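Local coordinates for 1-pyrroline-5-carboxylate dehydrogenase (PDB 1UZB), which probably catalyses the NAD-dependent oxidation of the semialdehyde form of delta-1-pyrroline-5-carboxylate to glutamate, at residues A[195-200]-A[253-258]; A[267-272]-A[283-288]. All blocks are in the same frame, centred on the assembly; numbering follows the deposited sequence. Where two conformers were deposited one is given.

Interaction 1 of 2, residues A[195-200]-A[253-258]; sequences VGPVAV and IRFINF
Pro197, near the end of helix 188-199, rests its ring against Phe255 and Asn257, two side chains that rise from the same side of strand 255-259. Followed along the helix, the segment begins with Val195, whose O accepts a hydrogen bond from Ala199 N at 2.8 Å and so carries the helical pattern past the proline. Gly196, which has no side chain, comes just before it. Pro197 makes the contact. Having no N-H, it breaks the chain of helical bonds and the helix kinks here, but its apolar ring, pointing toward the strand, suits a place beside Phe255. Its CB lies 4.0 Å from Phe255 CZ and 4.1 Å from Phe255 CE2, a purely apolar touch at the far end of the aromatic side chain. Phe255 gets there with CG between its own backbone N and carbonyl carbon (chi1 61°), which projects the ring from the strand to the helix; Tyr286 and Asn202 also touch it. Pro197 CG meets Asn257 ND2 at 4.3 Å without a bond. That amide nitrogen instead donates to Met193 O and to Tyr502 OH, and Phe506 touches both Pro197 and Asn257. Packing of a helix on the face of a mainly parallel sheet, in which strand 255-259 runs parallel to 165-180 and 284-288, is characteristic of the Rossmann-type nucleotide-binding domain of aldehyde dehydrogenases. Chemically, Met193 O is the carbonyl that an N-H at position 197 would ordinarily engage, and Asn257 supplies the missing donor from the strand. The proline thus offers an apolar surface to Phe255 while a buried amide satisfies the polar atom its kink releases.

Interaction 2 of 2, residues A[267-272]-A[283-288]; sequences KIYEAA and KRAYVE
Helix 262-272 lies over strand 284-288 and runs almost opposite to it, with segment axes 8.3 Å apart at an angle of 169° and the closest backbone pairs being Tyr269 with Ala285 and Ala272 with Lys283. Two methyl groups set the spacing: Ala272 CB and Ala285 CB are 3.5 Å apart, tighter than usual for carbons, and alanine is the residue that lets helix and strand come so near. On one side of this pair Ile268 CG2 reaches Val287 CG1 at 4.4 Å, branched chains filling the wider part of the seam. Tyr269 holds CG anti to its backbone N (chi1 -155°), which swings the ring over to the strand. Ala285 O lies at the edge of the Tyr269 ring, in the plane of the ring, 3.7 Å from CE2. Beyond the ring, Tyr269 OH is hydrogen-bonded to Lys283 O of the second subunit, and the ring stacks edge-to-face with Phe282 of that subunit. Lys283 closes the other end. Its CB sits 3.5 Å from Ala272 O, and the extended chain runs on past that oxygen near the C-terminal end of the helix. One water accepts from Lys283 NZ and donates to Ala271 O; another accepts from Lys283 N at 2.9 Å and donates to Ala272 O at 2.7 Å. With Val248 O and His250 O, the first water gives NZ three acceptors, which hold it in place. This is the helix-to-second-strand packing of a beta-alpha-beta unit, with one flank given to the subunit interface. The chemistry divides accordingly: methyl and branched groups fix the separation, while water links Ala272 O to a backbone N-H and Ala271 O to a probably charged ammonium, which the negative end of the helix dipole would favour.

How the interactions relate
Interaction 1 comes first along the chain and interaction 2 follows in series; their centres are 13 Å apart on the same side of the chain's centre. Strands 255-259 and 284-288 are parallel neighbours in one sheet, probably hydrogen-bonded through Phe258 N to Tyr286 O and Ile256 O to Tyr286 N. Helix 188-199 packs on one face of that sheet, and helix 262-272, which follows strand 255-259 directly, on the other. Alternating side chains of the strand serve both: Phe255 faces interaction 1, while Phe258 packs on Ile268 of interaction 2. They belong to the two sides of a three-layer alpha/beta/alpha arrangement consistent with the Rossmann-like NAD-binding domain, with the second subunit reached from interaction 2.

Interaction 1 of 2, residues A[195-200]-A[253-258]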
loop_
_atom_site.group_PDB
_atom_site.type_symbol
_atom_site.label_atom_id
_atom_site.label_comp_id
_atom_site.label_asym_id
_atom_site.label_seq_id
_atom_site.Cartn_x
_atom_site.Cartn_y
_atom_site.Cartn_z
ATOM N N VAL A 195 11.955 -23.667 16.548
ATOM C CA VAL A 195 11.324 -22.369 16.746
ATOM C C VAL A 195 10.321 -21.944 15.685
ATOM O O VAL A 195 9.445 -21.132 15.969
ATOM C CB VAL A 195 12.385 -21.241 16.955
ATOM C CG1 VAL A 195 13.289 -21.594 18.132
ATOM C CG2 VAL A 195 13.204 -21.026 15.697
ATOM N N GLY A 196 10.434 -22.480 14.475
ATOM C CA GLY A 196 9.476 -22.128 13.438
ATOM C C GLY A 196 8.088 -22.579 13.871
ATOM O O GLY A 196 7.165 -21.767 13.984
ATOM N N PRO A 197 7.905 -23.884 14.123
ATOM C CA PRO A 197 6.593 -24.388 14.551
ATOM C C PRO A 197 6.117 -23.753 15.861
ATOM O O PRO A 197 4.947 -23.396 16.006
ATOM C CB PRO A 197 6.837 -25.887 14.708
ATOM C CG PRO A 197 7.896 -26.163 13.676
ATOM C CD PRO A 197 8.832 -24.993 13.834
ATOM N N VAL A 198 7.034 -23.609 16.808
ATOM C CA VAL A 198 6.714 -23.036 18.112
ATOM C C VAL A 198 6.277 -21.574 18.035
ATOM O O VAL A 198 5.385 -21.150 18.766
ATOM C CB VAL A 198 7.929 -23.166 19.068
ATOM C CG1 VAL A 198 7.741 -22.299 20.306
ATOM C CG2 VAL A 198 8.104 -24.623 19.470
ATOM N N ALA A 199 6.895 -20.810 17.143
ATOM C CA ALA A 199 6.573 -19.395 17.002
ATOM C C ALA A 199 5.090 -19.134 16.769
ATOM O O ALA A 199 4.523 -18.185 17.321
ATOM C CB ALA A 199 7.386 -18.789 15.864
ATOM N N VAL A 200 4.460 -19.978 15.961
ATOM C CA VAL A 200 3.053 -19.795 15.649
ATOM C C VAL A 200 2.078 -20.557 16.542
ATOM O O VAL A 200 0.886 -20.630 16.238
ATOM C CB VAL A 200 2.762 -20.127 14.164
ATOM C CG1 VAL A 200 3.500 -19.143 13.264
ATOM C CG2 VAL A 200 3.170 -21.560 13.852
ATOM N N ILE A 253 0.942 -37.841 17.564
ATOM C CA ILE A 253 1.930 -36.896 17.053
ATOM C C ILE A 253 1.249 -36.233 15.854
ATOM O O ILE A 253 0.791 -36.912 14.931
ATOM C CB ILE A 253 3.243 -37.612 16.646
ATOM C CG1 ILE A 253 4.169 -37.690 17.862
ATOM C CG2 ILE A 253 3.930 -36.880 15.498
ATOM C CD1 ILE A 253 4.729 -36.339 18.311
ATOM N N ARG A 254 1.163 -34.906 15.882
ATOM C CA ARG A 254 0.480 -34.160 14.825
ATOM C C ARG A 254 1.293 -33.895 13.566
ATOM O O ARG A 254 0.754 -33.893 12.458
ATOM C CB ARG A 254 -0.035 -32.828 15.384
ATOM C CG ARG A 254 -0.923 -32.044 14.423
ATOM C CD ARG A 254 -2.236 -32.768 14.191
ATOM N NE ARG A 254 -3.077 -32.186 13.146
ATOM C CZ ARG A 254 -2.897 -32.378 11.844
ATOM N NH1 ARG A 254 -3.728 -31.821 10.974
ATOM N NH2 ARG A 254 -1.888 -33.121 11.405
ATOM N N PHE A 255 2.585 -33.646 13.733
ATOM C CA PHE A 255 3.448 -33.382 12.594
ATOM C C PHE A 255 4.860 -33.835 12.878
ATOM O O PHE A 255 5.245 -34.025 14.032
ATOM C CB PHE A 255 3.453 -31.887 12.237
ATOM C CG PHE A 255 3.960 -30.987 13.338
ATOM C CD1 PHE A 255 3.081 -30.434 14.261
ATOM C CD2 PHE A 255 5.320 -30.692 13.454
ATOM C CE1 PHE A 255 3.540 -29.602 15.282
ATOM C CE2 PHE A 255 5.788 -29.860 14.472
ATOM C CZ PHE A 255 4.896 -29.314 15.387
ATOM N N ILE A 256 5.630 -33.992 11.810
ATOM C CA ILE A 256 7.014 -34.423 11.911
ATOM C C ILE A 256 7.852 -33.495 11.048
ATOM O O ILE A 256 7.541 -33.285 9.878
ATOM C CB ILE A 256 7.181 -35.862 11.382
ATOM C CG1 ILE A 256 6.280 -36.814 12.170
ATOM C CG2 ILE A 256 8.631 -36.302 11.490
ATOM C CD1 ILE A 256 5.852 -38.034 11.376
ATOM N N ASN A 257 8.894 -32.919 11.637
ATOM C CA ASN A 257 9.791 -32.033 10.909
ATOM C C ASN A 257 11.134 -32.762 10.935
ATOM O O ASN A 257 11.723 -32.957 12.000
ATOM C CB ASN A 257 9.870 -30.673 11.608
ATOM C CG ASN A 257 10.374 -29.570 10.693
ATOM O OD1 ASN A 257 10.522 -29.761 9.484
ATOM N ND2 ASN A 257 10.634 -28.403 11.270
ATOM N N PHE A 258 11.600 -33.179 9.763
ATOM C CA PHE A 258 12.834 -33.942 9.656
ATOM C C PHE A 258 13.835 -33.420 8.643
ATOM O O PHE A 258 13.468 -32.969 7.559
ATOM C CB PHE A 258 12.493 -35.391 9.289
ATOM C CG PHE A 258 13.683 -36.219 8.882
ATOM C CD1 PHE A 258 14.482 -36.830 9.840
ATOM C CD2 PHE A 258 13.996 -36.394 7.535
ATOM C CE1 PHE A 258 15.575 -37.608 9.466
ATOM C CE2 PHE A 258 15.090 -37.171 7.147
ATOM C CZ PHE A 258 15.879 -37.778 8.114
#

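Interaction 2 of 2, residues A[267-272]-A[283-288]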
loop_
_atom_site.group_PDB
_atom_site.type_symbol
_atom_site.label_atom_id
_atom_site.label_comp_id
_atom_site.label_asym_id
_atom_site.label_seq_id
_atom_site.Cartn_x
_atom_site.Cartn_y
_atom_site.Cartn_z
ATOM N N LYS A 267 11.381 -43.444 4.949
ATOM C CA LYS A 267 10.668 -44.218 5.958
ATOM C C LYS A 267 9.703 -43.337 6.745
ATOM O O LYS A 267 8.579 -43.739 7.045
ATOM C CB LYS A 267 11.661 -44.894 6.908
ATOM C CG LYS A 267 12.501 -45.977 6.249
ATOM C CD LYS A 267 13.488 -46.595 7.229
ATOM C CE LYS A 267 14.324 -47.676 6.559
ATOM N NZ LYS A 267 15.345 -48.251 7.480
ATOM N N ILE A 268 10.141 -42.130 7.078
ATOM C CA ILE A 268 9.301 -41.204 7.823
ATOM C C ILE A 268 8.076 -40.779 7.010
ATOM O O ILE A 268 6.960 -40.762 7.524
ATOM C CB ILE A 268 10.107 -39.954 8.244
ATOM C CG1 ILE A 268 11.112 -40.342 9.332
ATOM C CG2 ILE A 268 9.170 -38.860 8.738
ATOM C CD1 ILE A 268 12.057 -39.231 9.714
ATOM N N TYR A 269 8.281 -40.451 5.738
ATOM C CA TYR A 269 7.179 -40.021 4.889
ATOM C C TYR A 269 6.151 -41.133 4.717
ATOM O O TYR A 269 4.944 -40.887 4.729
ATOM C CB TYR A 269 7.708 -39.587 3.525
ATOM C CG TYR A 269 6.807 -38.615 2.808
ATOM C CD1 TYR A 269 6.110 -38.987 1.660
ATOM C CD2 TYR A 269 6.678 -37.305 3.264
ATOM C CE1 TYR A 269 5.309 -38.075 0.978
ATOM C CE2 TYR A 269 5.884 -36.385 2.594
ATOM C CZ TYR A 269 5.205 -36.771 1.453
ATOM O OH TYR A 269 4.454 -35.842 0.771
ATOM N N GLU A 270 6.634 -42.359 4.559
ATOM C CA GLU A 270 5.741 -43.497 4.403
ATOM C C GLU A 270 4.949 -43.709 5.692
ATOM O O GLU A 270 3.736 -43.906 5.659
ATOM C CB GLU A 270 6.539 -44.760 4.060
ATOM C CG GLU A 270 5.656 -45.929 3.645
ATOM C CD GLU A 270 6.448 -47.147 3.226
ATOM O OE1 GLU A 270 7.378 -47.002 2.405
ATOM O OE2 GLU A 270 6.134 -48.252 3.710
ATOM N N ALA A 271 5.634 -43.654 6.832
ATOM C CA ALA A 271 4.974 -43.842 8.119
ATOM C C ALA A 271 3.942 -42.751 8.397
ATOM O O ALA A 271 2.861 -43.023 8.921
ATOM C CB ALA A 271 6.013 -43.877 9.238
ATOM N N ALA A 272 4.275 -41.512 8.044
ATOM C CA ALA A 272 3.374 -40.388 8.264
ATOM C C ALA A 272 2.084 -40.527 7.462
ATOM O O ALA A 272 1.057 -39.941 7.814
ATOM C CB ALA A 272 4.074 -39.077 7.903
ATOM N N LYS A 283 -1.464 -36.860 9.351
ATOM C CA LYS A 283 -0.191 -36.281 9.755
ATOM C C LYS A 283 0.513 -35.499 8.661
ATOM O O LYS A 283 0.456 -35.856 7.483
ATOM C CB LYS A 283 0.768 -37.376 10.219
ATOM C CG LYS A 283 0.405 -38.028 11.522
ATOM C CD LYS A 283 1.344 -39.186 11.803
ATOM C CE LYS A 283 1.107 -39.743 13.187
ATOM N NZ LYS A 283 1.870 -41.001 13.402
ATOM N N ARG A 284 1.186 -34.429 9.066
ATOM C CA ARG A 284 1.970 -33.645 8.132
ATOM C C ARG A 284 3.414 -34.018 8.418
ATOM O O ARG A 284 3.825 -34.099 9.575
ATOM C CB ARG A 284 1.770 -32.148 8.353
ATOM C CG ARG A 284 0.388 -31.655 7.989
ATOM C CD ARG A 284 0.355 -30.141 7.947
ATOM N NE ARG A 284 -1.000 -29.651 7.719
ATOM C CZ ARG A 284 -1.325 -28.366 7.641
ATOM N NH1 ARG A 284 -0.393 -27.431 7.768
ATOM N NH2 ARG A 284 -2.589 -28.016 7.448
ATOM N N ALA A 285 4.172 -34.277 7.361
ATOM C CA ALA A 285 5.577 -34.633 7.494
ATOM C C ALA A 285 6.377 -33.791 6.520
ATOM O O ALA A 285 6.130 -33.821 5.309
ATOM C CB ALA A 285 5.781 -36.113 7.201
ATOM N N TYR A 286 7.324 -33.032 7.055
ATOM C CA TYR A 286 8.179 -32.183 6.243
ATOM C C TYR A 286 9.565 -32.792 6.311
ATOM O O TYR A 286 10.082 -33.047 7.396
ATOM C CB TYR A 286 8.165 -30.755 6.796
ATOM C CG TYR A 286 6.907 -30.384 7.565
ATOM C CD1 TYR A 286 6.825 -30.587 8.941
ATOM C CD2 TYR A 286 5.800 -29.835 6.917
ATOM C CE1 TYR A 286 5.674 -30.250 9.654
ATOM C CE2 TYR A 286 4.644 -29.495 7.622
ATOM C CZ TYR A 286 4.589 -29.703 8.992
ATOM O OH TYR A 286 3.462 -29.350 9.707
ATOM N N VAL A 287 10.154 -33.060 5.151
ATOM C CA VAL A 287 11.471 -33.672 5.119
ATOM C C VAL A 287 12.447 -33.000 4.154
ATOM O O VAL A 287 12.081 -32.620 3.041
ATOM C CB VAL A 287 11.365 -35.173 4.751
ATOM C CG1 VAL A 287 10.424 -35.886 5.718
ATOM C CG2 VAL A 287 10.870 -35.328 3.324
ATOM N N GLU A 288 13.686 -32.829 4.609
ATOM C CA GLU A 288 14.766 -32.262 3.800
ATOM C C GLU A 288 15.739 -33.431 3.801
ATOM O O GLU A 288 16.286 -33.785 4.848
ATOM C CB GLU A 288 15.375 -31.030 4.479
ATOM C CG GLU A 288 16.286 -30.188 3.585
ATOM C CD GLU A 288 17.764 -30.510 3.750
ATOM O OE1 GLU A 288 18.211 -31.581 3.282
ATOM O OE2 GLU A 288 18.477 -29.686 4.358
HETATM O O HOH W 1 1.304 -42.799 11.222
HETATM O O HOH W 2 -1.517 -39.648 8.710
#